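Local atomic coordinates of GH3 beta-N-acetylglucosaminidase (PDB entry 6K5J), a protein that hydrolyses beta-linked N-acetylglucosamine residues as a family 3 glycoside hydrolase, probably releasing them from the non-reducing ends of its substrates. Residues A[132-138]-A[177-182]; A[115-121]-A[170-175]; A[224-229]-A[261-267]; A[181-186]-A[212-216]. All coordinates share one frame. Residue numbers count along the deposited sequence, not the author numbering.

Interaction 1. Residues A[132-138]-A[177-182]. With NAG (2-acetamido-2-deoxy-beta-D-glucopyranose), chain B.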
# COMPACT_ATOMS: atom_id res chain seq x y z
N MET A 132 7.83 10.91 -5.62
CA MET A 132 7.13 10.82 -4.35
C MET A 132 6.41 9.48 -4.32
O MET A 132 5.98 8.97 -5.36
CB MET A 132 6.14 11.98 -4.17
CG MET A 132 5.51 12.08 -2.78
SD MET A 132 4.51 13.59 -2.65
CE MET A 132 4.38 13.77 -0.87
N ASN A 133 6.32 8.89 -3.13
CA ASN A 133 5.62 7.62 -2.96
C ASN A 133 4.74 7.74 -1.74
O ASN A 133 5.18 8.25 -0.70
CB ASN A 133 6.61 6.44 -2.81
CG ASN A 133 5.96 5.06 -2.98
OD1 ASN A 133 4.81 4.95 -3.40
ND2 ASN A 133 6.72 4.01 -2.68
N PHE A 134 3.49 7.30 -1.84
CA PHE A 134 2.63 7.27 -0.67
C PHE A 134 2.89 5.96 0.08
O PHE A 134 2.09 5.02 0.09
CB PHE A 134 1.18 7.47 -1.06
CG PHE A 134 0.88 8.88 -1.49
CD1 PHE A 134 1.60 9.94 -0.96
CD2 PHE A 134 -0.10 9.15 -2.42
CE1 PHE A 134 1.34 11.25 -1.33
CE2 PHE A 134 -0.37 10.46 -2.81
CZ PHE A 134 0.36 11.51 -2.26
N ALA A 135 4.05 5.93 0.72
CA ALA A 135 4.58 4.78 1.42
C ALA A 135 5.76 5.25 2.26
O ALA A 135 6.39 6.26 1.93
CB ALA A 135 5.01 3.68 0.44
N PRO A 136 6.10 4.52 3.35
CA PRO A 136 5.48 3.29 3.81
C PRO A 136 4.29 3.52 4.74
O PRO A 136 4.23 4.54 5.43
CB PRO A 136 6.60 2.59 4.58
CG PRO A 136 7.34 3.75 5.22
CD PRO A 136 7.25 4.90 4.20
N SER A 137 3.35 2.58 4.76
CA SER A 137 2.43 2.51 5.89
C SER A 137 3.21 2.24 7.17
O SER A 137 3.99 1.29 7.25
CB SER A 137 1.41 1.40 5.68
OG SER A 137 0.71 1.13 6.89
N LEU A 138 2.98 3.09 8.18
CA LEU A 138 3.43 2.84 9.55
C LEU A 138 2.27 2.41 10.43
O LEU A 138 2.37 2.49 11.67
CB LEU A 138 4.11 4.08 10.13
CG LEU A 138 5.39 4.53 9.42
CD1 LEU A 138 6.06 5.66 10.21
CD2 LEU A 138 6.35 3.34 9.24
N VAL A 177 13.25 9.63 -3.81
CA VAL A 177 11.79 9.63 -3.80
C VAL A 177 11.33 10.05 -2.41
O VAL A 177 11.71 9.44 -1.40
CB VAL A 177 11.22 8.25 -4.16
CG1 VAL A 177 9.71 8.22 -3.98
CG2 VAL A 177 11.61 7.88 -5.59
N ALA A 178 10.51 11.11 -2.35
CA ALA A 178 9.96 11.54 -1.07
C ALA A 178 9.08 10.44 -0.48
O ALA A 178 8.17 9.94 -1.14
CB ALA A 178 9.13 12.81 -1.26
N ALA A 179 9.37 10.05 0.75
CA ALA A 179 8.54 9.09 1.46
C ALA A 179 7.38 9.80 2.15
O ALA A 179 7.52 10.93 2.62
CB ALA A 179 9.35 8.31 2.49
N THR A 180 6.25 9.11 2.23
CA THR A 180 5.04 9.63 2.88
C THR A 180 4.56 8.56 3.85
O THR A 180 3.87 7.62 3.45
CB THR A 180 3.94 9.95 1.86
OG1 THR A 180 4.46 10.76 0.81
CG2 THR A 180 2.77 10.71 2.55
N VAL A 181 4.89 8.70 5.14
CA VAL A 181 4.42 7.72 6.11
C VAL A 181 2.93 7.93 6.34
O VAL A 181 2.43 9.06 6.38
CB VAL A 181 5.23 7.80 7.41
CG1 VAL A 181 6.66 7.33 7.13
CG2 VAL A 181 5.24 9.22 8.00
N LYS A 182 2.19 6.82 6.49
CA LYS A 182 0.73 6.87 6.55
C LYS A 182 0.25 5.72 7.44
O LYS A 182 0.98 4.75 7.65
CB LYS A 182 0.14 6.81 5.13
CG LYS A 182 0.36 5.47 4.38
CD LYS A 182 -0.13 5.59 2.91
CE LYS A 182 -0.15 4.21 2.20
NZ LYS A 182 -0.50 4.38 0.74
C1 NAG B . -6.59 6.02 -0.03
C2 NAG B . -5.64 5.10 0.78
C3 NAG B . -4.20 5.64 0.78
C4 NAG B . -3.74 6.01 -0.62
C5 NAG B . -4.74 6.97 -1.23
C6 NAG B . -4.39 7.41 -2.64
C7 NAG B . -6.26 3.81 2.80
C8 NAG B . -6.76 3.91 4.22
N2 NAG B . -6.13 4.98 2.15
O1 NAG B . -7.78 5.33 -0.23
O3 NAG B . -3.31 4.67 1.33
O4 NAG B . -2.46 6.61 -0.58
O5 NAG B . -6.01 6.31 -1.31
O6 NAG B . -4.55 6.34 -3.57
O7 NAG B . -5.98 2.74 2.28

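Interaction 2. Residues A[115-121]-A[170-175]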
# COMPACT_ATOMS: atom_id res chain seq x y z
N TYR A 115 14.95 -1.75 4.06
CA TYR A 115 15.70 -0.73 3.33
C TYR A 115 15.90 -1.15 1.88
O TYR A 115 15.66 -0.36 0.95
CB TYR A 115 17.06 -0.46 3.98
CG TYR A 115 17.87 0.57 3.21
CD1 TYR A 115 18.70 0.19 2.15
CD2 TYR A 115 17.77 1.92 3.50
CE1 TYR A 115 19.41 1.13 1.42
CE2 TYR A 115 18.49 2.87 2.78
CZ TYR A 115 19.31 2.47 1.74
OH TYR A 115 20.01 3.41 1.03
N GLU A 116 16.40 -2.36 1.66
CA GLU A 116 16.72 -2.75 0.29
C GLU A 116 15.47 -2.85 -0.56
O GLU A 116 15.48 -2.45 -1.73
CB GLU A 116 17.50 -4.07 0.27
CG GLU A 116 18.70 -4.03 1.19
CD GLU A 116 19.60 -5.22 1.04
OE1 GLU A 116 19.08 -6.35 0.88
OE2 GLU A 116 20.83 -5.02 1.11
N ALA A 117 14.37 -3.36 0.01
CA ALA A 117 13.11 -3.42 -0.73
C ALA A 117 12.66 -2.02 -1.14
O ALA A 117 12.30 -1.78 -2.30
CB ALA A 117 12.06 -4.11 0.14
N ALA A 118 12.70 -1.08 -0.20
CA ALA A 118 12.27 0.28 -0.50
C ALA A 118 13.22 0.96 -1.47
O ALA A 118 12.79 1.77 -2.31
CB ALA A 118 12.16 1.09 0.80
N HIS A 119 14.52 0.67 -1.36
CA HIS A 119 15.47 1.30 -2.27
C HIS A 119 15.29 0.81 -3.70
O HIS A 119 15.46 1.58 -4.66
CB HIS A 119 16.90 1.06 -1.80
CG HIS A 119 17.92 1.88 -2.54
ND1 HIS A 119 18.07 3.24 -2.32
CD2 HIS A 119 18.82 1.55 -3.48
CE1 HIS A 119 19.03 3.70 -3.10
NE2 HIS A 119 19.50 2.69 -3.82
N ILE A 120 14.95 -0.47 -3.89
CA ILE A 120 14.63 -0.94 -5.23
C ILE A 120 13.40 -0.22 -5.77
O ILE A 120 13.40 0.29 -6.89
CB ILE A 120 14.43 -2.47 -5.24
CG1 ILE A 120 15.76 -3.20 -5.08
CG2 ILE A 120 13.74 -2.89 -6.53
CD1 ILE A 120 15.57 -4.70 -4.82
N ILE A 121 12.32 -0.19 -4.97
CA ILE A 121 11.12 0.52 -5.41
C ILE A 121 11.46 1.96 -5.77
O ILE A 121 11.05 2.47 -6.82
CB ILE A 121 10.03 0.48 -4.32
CG1 ILE A 121 9.42 -0.92 -4.19
CG2 ILE A 121 8.92 1.51 -4.65
CD1 ILE A 121 8.54 -1.10 -2.92
N ARG A 170 14.16 5.61 4.65
CA ARG A 170 15.52 5.92 4.21
C ARG A 170 15.81 5.34 2.82
O ARG A 170 16.46 5.99 1.99
CB ARG A 170 16.54 5.40 5.23
CG ARG A 170 17.96 5.90 5.00
CD ARG A 170 18.85 5.59 6.20
NE ARG A 170 19.12 4.16 6.33
CZ ARG A 170 20.09 3.52 5.69
NH1 ARG A 170 20.89 4.19 4.87
NH2 ARG A 170 20.25 2.21 5.86
N GLY A 171 15.35 4.11 2.55
CA GLY A 171 15.56 3.54 1.23
C GLY A 171 14.86 4.32 0.12
O GLY A 171 15.43 4.53 -0.95
N PHE A 172 13.62 4.76 0.37
CA PHE A 172 12.94 5.61 -0.60
C PHE A 172 13.69 6.92 -0.80
O PHE A 172 13.97 7.33 -1.94
CB PHE A 172 11.50 5.92 -0.15
CG PHE A 172 10.55 4.75 -0.22
CD1 PHE A 172 10.51 3.92 -1.33
CD2 PHE A 172 9.68 4.50 0.83
CE1 PHE A 172 9.62 2.86 -1.38
CE2 PHE A 172 8.79 3.42 0.80
CZ PHE A 172 8.77 2.60 -0.30
N GLN A 173 14.03 7.61 0.29
CA GLN A 173 14.59 8.95 0.15
C GLN A 173 16.04 8.92 -0.33
O GLN A 173 16.46 9.83 -1.06
CB GLN A 173 14.43 9.72 1.47
CG GLN A 173 12.94 10.06 1.68
CD GLN A 173 12.59 10.72 3.00
OE1 GLN A 173 11.43 11.05 3.22
NE2 GLN A 173 13.57 10.91 3.87
N ASP A 174 16.80 7.87 0.01
CA ASP A 174 18.13 7.69 -0.56
C ASP A 174 18.08 7.58 -2.08
O ASP A 174 19.02 8.01 -2.76
CB ASP A 174 18.81 6.44 0.02
CG ASP A 174 19.44 6.68 1.37
OD1 ASP A 174 19.44 7.84 1.84
OD2 ASP A 174 19.94 5.71 1.98
N ALA A 175 17.00 7.03 -2.62
CA ALA A 175 16.84 6.89 -4.06
C ALA A 175 16.23 8.12 -4.71
O ALA A 175 15.98 8.10 -5.92
CB ALA A 175 15.97 5.67 -4.37

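Interaction 3. Residues A[224-229]-A[261-267]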
# COMPACT_ATOMS: atom_id res chain seq x y z
N VAL A 224 11.54 12.62 7.68
CA VAL A 224 10.63 12.05 6.69
C VAL A 224 10.00 13.20 5.89
O VAL A 224 9.59 14.22 6.45
CB VAL A 224 9.55 11.16 7.34
CG1 VAL A 224 8.68 11.95 8.31
CG2 VAL A 224 8.69 10.47 6.25
N ASP A 225 9.94 13.02 4.57
CA ASP A 225 9.54 14.12 3.69
C ASP A 225 8.08 14.48 3.84
O ASP A 225 7.72 15.65 3.68
CB ASP A 225 9.82 13.75 2.23
CG ASP A 225 11.29 13.89 1.86
OD1 ASP A 225 12.07 14.45 2.67
OD2 ASP A 225 11.66 13.43 0.77
N ALA A 226 7.21 13.51 4.13
CA ALA A 226 5.78 13.79 4.18
C ALA A 226 5.10 12.80 5.10
O ALA A 226 5.61 11.71 5.38
CB ALA A 226 5.16 13.76 2.77
N VAL A 227 3.95 13.23 5.63
CA VAL A 227 3.06 12.42 6.47
C VAL A 227 1.65 12.54 5.87
O VAL A 227 1.18 13.66 5.61
CB VAL A 227 3.08 12.90 7.94
CG1 VAL A 227 2.06 12.14 8.80
CG2 VAL A 227 4.49 12.78 8.53
N MET A 228 0.99 11.40 5.65
CA MET A 228 -0.40 11.38 5.21
C MET A 228 -1.32 11.06 6.38
O MET A 228 -1.03 10.18 7.19
CB MET A 228 -0.61 10.36 4.08
CG MET A 228 -2.09 10.14 3.70
SD MET A 228 -2.30 8.90 2.39
CE MET A 228 -1.73 9.80 0.96
N THR A 229 -2.46 11.75 6.45
CA THR A 229 -3.38 11.58 7.56
C THR A 229 -4.32 10.39 7.32
O THR A 229 -4.41 9.85 6.21
CB THR A 229 -4.21 12.86 7.77
OG1 THR A 229 -5.06 13.07 6.64
CG2 THR A 229 -3.31 14.05 7.94
N TYR A 261 6.49 18.29 13.89
CA TYR A 261 6.67 18.01 12.48
C TYR A 261 6.39 19.26 11.65
O TYR A 261 5.28 19.79 11.67
CB TYR A 261 5.76 16.88 12.03
CG TYR A 261 6.07 16.44 10.63
CD1 TYR A 261 7.33 15.96 10.30
CD2 TYR A 261 5.12 16.57 9.61
CE1 TYR A 261 7.63 15.56 9.00
CE2 TYR A 261 5.41 16.17 8.31
CZ TYR A 261 6.67 15.67 8.02
OH TYR A 261 6.97 15.28 6.74
N ASP A 262 7.40 19.74 10.91
CA ASP A 262 7.24 20.89 10.04
C ASP A 262 7.35 20.52 8.57
O ASP A 262 7.50 21.40 7.71
CB ASP A 262 8.27 21.98 10.40
CG ASP A 262 7.96 23.34 9.75
OD1 ASP A 262 6.77 23.72 9.65
OD2 ASP A 262 8.92 24.02 9.33
N GLY A 263 7.25 19.23 8.24
CA GLY A 263 7.28 18.79 6.87
C GLY A 263 5.91 18.85 6.22
O GLY A 263 4.96 19.43 6.74
N VAL A 264 5.80 18.18 5.08
CA VAL A 264 4.59 18.23 4.27
C VAL A 264 3.57 17.26 4.85
O VAL A 264 3.87 16.08 5.07
CB VAL A 264 4.90 17.89 2.80
CG1 VAL A 264 3.60 17.65 2.02
CG2 VAL A 264 5.75 19.01 2.16
N VAL A 265 2.35 17.74 5.07
CA VAL A 265 1.26 16.90 5.54
C VAL A 265 0.25 16.77 4.41
O VAL A 265 -0.26 17.77 3.90
CB VAL A 265 0.63 17.46 6.82
CG1 VAL A 265 -0.64 16.69 7.17
CG2 VAL A 265 1.63 17.34 7.97
N VAL A 266 -0.03 15.52 4.01
CA VAL A 266 -0.93 15.21 2.91
C VAL A 266 -2.23 14.64 3.47
O VAL A 266 -2.20 13.81 4.38
CB VAL A 266 -0.30 14.19 1.94
CG1 VAL A 266 -1.16 14.07 0.67
CG2 VAL A 266 1.16 14.57 1.61
N THR A 267 -3.36 15.06 2.92
CA THR A 267 -4.59 14.37 3.26
C THR A 267 -4.61 13.00 2.61
O THR A 267 -4.08 12.80 1.52
CB THR A 267 -5.83 15.15 2.81
OG1 THR A 267 -5.98 15.06 1.38
CG2 THR A 267 -5.75 16.61 3.24

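Interaction 4. Residues A[181-186]-A[212-216]. With NAG (2-acetamido-2-deoxy-beta-D-glucopyranose), chain B.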
# COMPACT_ATOMS: atom_id res chain seq x y z
N VAL A 181 4.89 8.70 5.14
CA VAL A 181 4.42 7.72 6.11
C VAL A 181 2.93 7.93 6.34
O VAL A 181 2.43 9.06 6.38
CB VAL A 181 5.23 7.80 7.41
CG1 VAL A 181 6.66 7.33 7.13
CG2 VAL A 181 5.24 9.22 8.00
N LYS A 182 2.19 6.82 6.49
CA LYS A 182 0.73 6.87 6.55
C LYS A 182 0.25 5.72 7.44
O LYS A 182 0.98 4.75 7.65
CB LYS A 182 0.14 6.81 5.13
CG LYS A 182 0.36 5.47 4.38
CD LYS A 182 -0.13 5.59 2.91
CE LYS A 182 -0.15 4.21 2.20
NZ LYS A 182 -0.50 4.38 0.74
N HIS A 183 -0.96 5.83 7.99
CA HIS A 183 -1.91 6.93 7.90
C HIS A 183 -2.05 7.55 9.29
O HIS A 183 -2.66 6.95 10.19
CB HIS A 183 -3.29 6.43 7.42
CG HIS A 183 -3.26 5.66 6.13
ND1 HIS A 183 -2.88 4.33 6.05
CD2 HIS A 183 -3.59 6.03 4.87
CE1 HIS A 183 -2.98 3.92 4.80
NE2 HIS A 183 -3.40 4.93 4.06
N PHE A 184 -1.49 8.75 9.46
CA PHE A 184 -1.33 9.33 10.79
C PHE A 184 -2.68 9.72 11.39
O PHE A 184 -3.52 10.30 10.70
CB PHE A 184 -0.41 10.56 10.71
CG PHE A 184 -0.15 11.22 12.03
CD1 PHE A 184 -0.98 12.23 12.49
CD2 PHE A 184 0.93 10.84 12.81
CE1 PHE A 184 -0.75 12.84 13.73
CE2 PHE A 184 1.18 11.45 14.04
CZ PHE A 184 0.34 12.45 14.50
N PRO A 185 -2.90 9.48 12.70
CA PRO A 185 -1.95 8.93 13.68
C PRO A 185 -1.95 7.41 13.82
O PRO A 185 -1.41 6.91 14.80
CB PRO A 185 -2.40 9.58 15.00
CG PRO A 185 -3.88 9.73 14.84
CD PRO A 185 -4.10 10.04 13.36
N GLY A 186 -2.54 6.68 12.87
CA GLY A 186 -2.45 5.23 12.94
C GLY A 186 -3.77 4.54 12.68
O GLY A 186 -4.70 4.65 13.48
N GLU A 212 0.14 3.41 18.49
CA GLU A 212 -0.12 4.09 17.22
C GLU A 212 0.96 5.12 16.86
O GLU A 212 1.51 5.10 15.75
CB GLU A 212 -1.49 4.77 17.27
CG GLU A 212 -2.69 3.90 16.88
CD GLU A 212 -3.09 2.88 17.95
OE1 GLU A 212 -2.56 2.92 19.07
OE2 GLU A 212 -3.96 2.02 17.65
N LEU A 213 1.26 6.03 17.78
CA LEU A 213 2.13 7.17 17.47
C LEU A 213 3.61 6.80 17.38
O LEU A 213 4.38 7.54 16.75
CB LEU A 213 1.95 8.27 18.52
CG LEU A 213 0.59 8.98 18.46
CD1 LEU A 213 0.37 9.86 19.69
CD2 LEU A 213 0.47 9.81 17.19
N ALA A 214 4.03 5.69 18.01
CA ALA A 214 5.45 5.42 18.18
C ALA A 214 6.23 5.34 16.87
O ALA A 214 7.29 5.97 16.77
CB ALA A 214 5.63 4.14 19.02
N PRO A 215 5.79 4.60 15.84
CA PRO A 215 6.59 4.58 14.61
C PRO A 215 6.60 5.91 13.88
O PRO A 215 7.62 6.25 13.26
CB PRO A 215 5.93 3.46 13.77
CG PRO A 215 4.56 3.34 14.31
CD PRO A 215 4.64 3.68 15.78
N PHE A 216 5.51 6.69 13.95
CA PHE A 216 5.54 8.02 13.35
C PHE A 216 6.56 8.92 14.04
O PHE A 216 7.28 9.67 13.36
CB PHE A 216 4.14 8.65 13.40
CG PHE A 216 3.14 7.96 12.52
CD1 PHE A 216 3.16 8.16 11.14
CD2 PHE A 216 2.19 7.10 13.06
CE1 PHE A 216 2.23 7.52 10.32
CE2 PHE A 216 1.26 6.46 12.23
CZ PHE A 216 1.28 6.68 10.87
C1 NAG B . -6.59 6.02 -0.03
C2 NAG B . -5.64 5.10 0.78
C3 NAG B . -4.20 5.64 0.78
C4 NAG B . -3.74 6.01 -0.62
C5 NAG B . -4.74 6.97 -1.23
C6 NAG B . -4.39 7.41 -2.64
C7 NAG B . -6.26 3.81 2.80
C8 NAG B . -6.76 3.91 4.22
N2 NAG B . -6.13 4.98 2.15
O1 NAG B . -7.78 5.33 -0.23
O3 NAG B . -3.31 4.67 1.33
O4 NAG B . -2.46 6.61 -0.58
O5 NAG B . -6.01 6.31 -1.31
O6 NAG B . -4.55 6.34 -3.57
O7 NAG B . -5.98 2.74 2.28
O HOH W 1 -5.26 2.50 15.08

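Interaction 1. Residues A[132-138]-A[177-182]
K182 NZ is the polar hub: it donates to F134 O at 2.7 Å and to NAG O3 at 2.9 Å, with a weak bond to NAG O4 at 3.2 Å, and E85 adds a salt bridge. Here two neighbouring parallel strands of the TIM-barrel-type N-terminal domain run toward a bound sugar, consistent with the substrate site of the family. Backbone bonds cross the pair along its length: N133 N to A178 O (2.9 Å), T180 N to A135 O (2.9 Å), K182 N to P136 O (3.2 Å) and L138 N to K182 O (2.7 Å). The last two lie beyond strand 132-133, where S137 and K182 form a single further bridge. Between these bonds segment 132-138 departs from strand geometry. F134 centres an inverse gamma turn, and a cis peptide precedes P136. T180 OG1 donates to N133 O at 3.0 Å, a side-chain bond beside the backbone ones. The segments bury 624 Å² in all: M132 CG lies 4.0 Å from A178 CB, and P136 CD lies 3.9 Å from V181 CG1. F134 CB lies 3.8 Å from NAG O4. Beyond the proline, L138 CD1 rests on V181 CG1 at 3.6 Å.

Interaction 2. Residues A[115-121]-A[170-175]
Y115, opening the first segment, carries the largest share of buried area on its helix. Its ring lies between two parts of the other helix: R170 NH2 is over one face and G171 CA over the opposite one, the latter 3.4 Å from Y115 CE2. R170 CZ is equally close to Y115 CE2, at 3.4 Å, so the guanidinium covers the ring; R170 also forms salt bridges with E167 and, through NH1, with D174 OD2 (3.4 Å). The phenol ends in a very short hydrogen bond, Y115 OH to D174 OD2 at 2.5 Å. One turn on, A118 points straight at the partner helix. Its CB sits 3.8 Å from the centroid of the F172 ring and only 10° off the normal, a CH-pi contact. H119 follows, donating from ND1 to G171 O at 3.2 Å. H119 CA approaches the same G171 O at 3.5 Å, so this carbonyl receives two contacts from one residue. I121 closes the row with CG2 3.6 Å from F172 CE1. The axes approach to 7.1 Å at a crossing angle of -32°, and G171 explains the closeness: a CB there would lie 2.5 Å from Y115 O. Since helices 111-127 and 158-174 precede and follow strand 132-133, this is the side-by-side, roughly parallel packing of successive outer helices in a beta/alpha barrel.

Interaction 3. Residues A[224-229]-A[261-267]
V227 and Y261 form the apolar centre. V227 CG2 stands over the face of the tyrosine, 3.9 Å from the ring centroid and 26° off its normal, and comes within 3.5 Å of Y261 CE2. V224 CG1 adds a contact to Y261 CE1 at 3.8 Å. On the opposite face of the sheet, A226 CB meets V264 CB at 4.1 Å and V266 CG2 at 4.2 Å, while M228 CE lies 4.3 Å from V266 CG1; M228 also touches the bound NAG, consistent with this face lining the barrel interior. V227 and V265 point the other way, where helix 249-258 covers V265. Strand 226-229, that helix and strand 264-266 make up a beta-alpha-beta unit of the TIM-barrel-type domain, with the two strands neighbouring and parallel, the axes of these short strands approaching to 4.6 Å at 26°. The backbone bonds fix the register: V227 N to V264 O (2.9 Å), V266 N to V227 O (2.7 Å) and T229 N to V266 O (2.9 Å). At the N-terminal end the pairing loosens, V264 N reaching D225 O weakly at 3.5 Å. There Y261 OH takes over, donating to V224 O at 2.8 Å. G263 sits beside this hydroxyl, and a CB at that position would come 2.3 Å from Y261 OH.

Interaction 4. Residues A[181-186]-A[212-216]
Residues 182-186 belong to the KHFPGH sequence motif of family 3 beta-N-acetylglucosaminidases, and here the motif meets a bound NAG on one side and the start of helix 213-222 on the other. H183 NE2 is hydrogen-bonded to NAG O3 at 2.7 Å, and K182 NZ donates to NAG O3 at 2.9 Å and also to F134 O. The chain turns a corner at H183, which follows a cis peptide; a second cis peptide precedes P185. The helix side is almost wholly apolar, with no direct hydrogen bond between the two segments. F216 is its main contributor, burying 126 Å². F184 sends its edge to the face of F216 in a T-shaped pair, centroids 5.2 Å apart and planes at 83°, with F184 CD2 3.6 Å from F216 CG. Around the rim of F216, V181 CG2 lies 3.9 Å from CD1 of that ring. L213 CD2 lies 3.6 Å from both F184 CE2 and P185 CB. P185 O touches E212 CB at 3.3 Å, a water donates to G186 O (2.7 Å) and to E212 OE2 (2.9 Å), and R207 forms a salt bridge with E212. A CB on G186 would fall 2.8 Å from E212 CG and, separately, its backbone angles would jam it against P185 O. Sugar-binding residues at the C-terminal ends of the strands, as here, occupy the active-site position of beta/alpha barrels.

Overall arrangement
From the N terminus, helix 111-127 opens interaction 2 and the next strand opens interaction 1; residues 170-175 then close the former and 177-182 the latter, so the two loops cross. F172 O probably accepts a hydrogen bond from V177 N where they meet. Interaction 4 starts on V181 and K182, where interaction 1 ends, and closes at helix 213-222. Interaction 3 follows in series, joining 224-229 to 261-267 across one beta-alpha-beta unit. Strands 178-184 and 226-229, neighbours in one sheet, link interactions 1, 3 and 4, with V181 and F184 probably bonded to M228. Interaction 2 adds outer helices, and interactions 1 and 4 share the bound NAG.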